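Local coordinates for protein LRIM1 (Anopheles gambiae, PDB 3O53), which forms a heterodimer with another leucine-rich repeat protein, APL1C, that regulates complement-like immunity in the mosquito, this chain being its leucine-rich repeat domain, at residues K225-I229 / A304-I308. Numbering follows the deposited sequence.
Sequences KLVLI and ADRLI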
ATOM      1  N   LYS A 225       2.644   5.182 -18.115  1.00 22.62           N
ATOM      2  CA  LYS A 225       2.829   5.890 -19.378  1.00 28.21           C
ATOM      3  C   LYS A 225       4.306   6.027 -19.664  1.00 28.54           C
ATOM      4  O   LYS A 225       4.762   7.066 -20.143  1.00 29.25           O
ATOM      5  CB  LYS A 225       2.172   7.271 -19.308  1.00 32.71           C
ATOM      6  CG  LYS A 225       0.713   7.191 -18.900  1.00 36.71           C
ATOM      7  CD  LYS A 225      -0.022   8.484 -19.150  1.00 53.40           C
ATOM      8  CE  LYS A 225      -0.140   9.293 -17.890  1.00 56.58           C
ATOM      9  NZ  LYS A 225      -1.394  10.076 -17.923  1.00 71.28           N
ATOM     10  N   LEU A 226       5.055   4.968 -19.362  1.00 24.40           N
ATOM     11  CA  LEU A 226       6.507   5.019 -19.448  1.00 28.02           C
ATOM     12  C   LEU A 226       6.986   5.230 -20.877  1.00 31.84           C
ATOM     13  O   LEU A 226       6.552   4.548 -21.799  1.00 30.09           O
ATOM     14  CB  LEU A 226       7.124   3.731 -18.902  1.00 24.52           C
ATOM     15  CG  LEU A 226       6.902   3.456 -17.415  1.00 27.07           C
ATOM     16  CD1 LEU A 226       7.485   2.097 -17.052  1.00 26.93           C
ATOM     17  CD2 LEU A 226       7.510   4.571 -16.531  1.00 24.44           C
ATOM     18  N   VAL A 227       7.905   6.172 -21.042  1.00 30.41           N
ATOM     19  CA  VAL A 227       8.558   6.399 -22.323  1.00 29.84           C
ATOM     20  C   VAL A 227      10.020   5.955 -22.238  1.00 32.87           C
ATOM     21  O   VAL A 227      10.558   5.366 -23.175  1.00 26.66           O
ATOM     22  CB  VAL A 227       8.521   7.888 -22.710  1.00 34.30           C
ATOM     23  CG1 VAL A 227       9.050   8.074 -24.120  1.00 41.31           C
ATOM     24  CG2 VAL A 227       7.102   8.452 -22.581  1.00 29.86           C
ATOM     25  N   LEU A 228      10.656   6.236 -21.103  1.00 29.26           N
ATOM     26  CA  LEU A 228      12.076   5.950 -20.917  1.00 33.38           C
ATOM     27  C   LEU A 228      12.354   5.198 -19.624  1.00 31.34           C
ATOM     28  O   LEU A 228      11.612   5.318 -18.651  1.00 25.81           O
ATOM     29  CB  LEU A 228      12.887   7.251 -20.890  1.00 32.45           C
ATOM     30  CG  LEU A 228      12.849   8.114 -22.146  1.00 39.22           C
ATOM     31  CD1 LEU A 228      13.756   9.335 -21.971  1.00 38.83           C
ATOM     32  CD2 LEU A 228      13.258   7.292 -23.358  1.00 37.71           C
ATOM     33  N   ILE A 229      13.456   4.455 -19.630  1.00 29.57           N
ATOM     34  CA  ILE A 229      13.968   3.741 -18.465  1.00 37.51           C
ATOM     35  C   ILE A 229      15.413   4.163 -18.253  1.00 35.67           C
ATOM     36  O   ILE A 229      16.170   4.276 -19.215  1.00 28.41           O
ATOM     37  CB  ILE A 229      13.980   2.209 -18.700  1.00 29.88           C
ATOM     38  CG1 ILE A 229      12.569   1.696 -18.973  1.00 27.57           C
ATOM     39  CG2 ILE A 229      14.600   1.479 -17.496  1.00 30.74           C
ATOM     40  CD1 ILE A 229      12.509   0.212 -19.395  1.00 29.39           C
ATOM     41  N   ALA A 304      11.588  11.736 -27.212  1.00 49.61           N
ATOM     42  CA  ALA A 304      11.267  11.066 -25.950  1.00 51.34           C
ATOM     43  C   ALA A 304      11.327  12.038 -24.770  1.00 46.84           C
ATOM     44  O   ALA A 304      10.415  12.087 -23.941  1.00 35.86           O
ATOM     45  CB  ALA A 304      12.206   9.889 -25.714  1.00 47.52           C
ATOM     46  N   ASP A 305      12.408  12.809 -24.705  1.00 39.18           N
ATOM     47  CA  ASP A 305      12.610  13.785 -23.641  1.00 45.94           C
ATOM     48  C   ASP A 305      11.490  14.817 -23.635  1.00 45.27           C
ATOM     49  O   ASP A 305      11.029  15.238 -22.579  1.00 42.07           O
ATOM     50  CB  ASP A 305      13.962  14.483 -23.816  1.00 59.16           C
ATOM     51  CG  ASP A 305      15.138  13.546 -23.597  1.00 74.30           C
ATOM     52  OD1 ASP A 305      15.077  12.715 -22.665  1.00 61.53           O
ATOM     53  OD2 ASP A 305      16.126  13.644 -24.354  1.00 89.85           O
ATOM     54  N   ARG A 306      11.054  15.218 -24.822  1.00 47.38           N
ATOM     55  CA  ARG A 306       9.991  16.203 -24.962  1.00 47.80           C
ATOM     56  C   ARG A 306       8.649  15.669 -24.447  1.00 43.25           C
ATOM     57  O   ARG A 306       7.892  16.412 -23.824  1.00 37.21           O
ATOM     58  CB  ARG A 306       9.866  16.652 -26.422  1.00 49.18           C
ATOM     59  CG  ARG A 306      10.939  17.652 -26.837  1.00 69.77           C
ATOM     60  CD  ARG A 306      10.849  18.012 -28.313  1.00 90.05           C
ATOM     61  NE  ARG A 306       9.556  18.589 -28.666  1.00 98.19           N
ATOM     62  CZ  ARG A 306       9.243  19.043 -29.877  1.00 83.68           C
ATOM     63  NH1 ARG A 306      10.138  18.993 -30.860  1.00 72.09           N
ATOM     64  NH2 ARG A 306       8.035  19.548 -30.104  1.00 59.30           N
ATOM     65  N   LEU A 307       8.363  14.391 -24.697  1.00 37.26           N
ATOM     66  CA  LEU A 307       7.138  13.769 -24.192  1.00 47.70           C
ATOM     67  C   LEU A 307       7.117  13.799 -22.668  1.00 44.79           C
ATOM     68  O   LEU A 307       6.093  14.103 -22.054  1.00 33.44           O
ATOM     69  CB  LEU A 307       7.008  12.317 -24.673  1.00 41.87           C
ATOM     70  CG  LEU A 307       6.458  12.084 -26.080  1.00 50.27           C
ATOM     71  CD1 LEU A 307       6.347  10.582 -26.372  1.00 47.61           C
ATOM     72  CD2 LEU A 307       5.112  12.774 -26.262  1.00 52.56           C
ATOM     73  N   ILE A 308       8.263  13.505 -22.062  1.00 39.54           N
ATOM     74  CA  ILE A 308       8.376  13.504 -20.613  1.00 40.29           C
ATOM     75  C   ILE A 308       8.248  14.919 -20.032  1.00 42.00           C
ATOM     76  O   ILE A 308       7.465  15.141 -19.102  1.00 34.85           O
ATOM     77  CB  ILE A 308       9.691  12.838 -20.157  1.00 40.80           C
ATOM     78  CG1 ILE A 308       9.631  11.329 -20.458  1.00 45.99           C
ATOM     79  CG2 ILE A 308       9.912  13.083 -18.665  1.00 34.99           C
ATOM     80  CD1 ILE A 308      10.975  10.634 -20.505  1.00 44.11           C
TER
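Leu-228 reaches out from the short strand 228-229 to the near side of helix 303-310, the last of this fragment, where its forked end meets Ala-304 and Ile-308, one helical turn apart. The two branches divide the work. CD2 lies against CB of Ala-304 at 3.7 Å, while CD1 presses on CD1 of Ile-308 at 3.4 Å, a tight approach for two methyl groups. The Ile-308 side chain slants across that of Leu-228; with CG1 anti to its carbonyl carbon (chi1 -69°) and the chain then extended, its end methyl also lies 3.5 Å from Leu-228 CG. Asp-305 starts out away from the strand, but its carboxylate bends back and crosses Leu-228 nearly at right angles, OD1 3.7 Å from CD1. Val-227 supplies the second patch: CG1, placed beside the carbonyl carbon by a chi1 of -173°, faces Ala-304 CB at 4.0 Å and looser still Leu-307 CD1. The helix thus meets the solenoid where the short parallel strands 205-206 and 228-229 run, apart from its main parallel strands; Leu-228 also touches Thr-253 of helix 251-259. No hydrogen bond spans the two segments; their contact is chiefly dispersive and apolar, with one carboxylate oxygen at its margin.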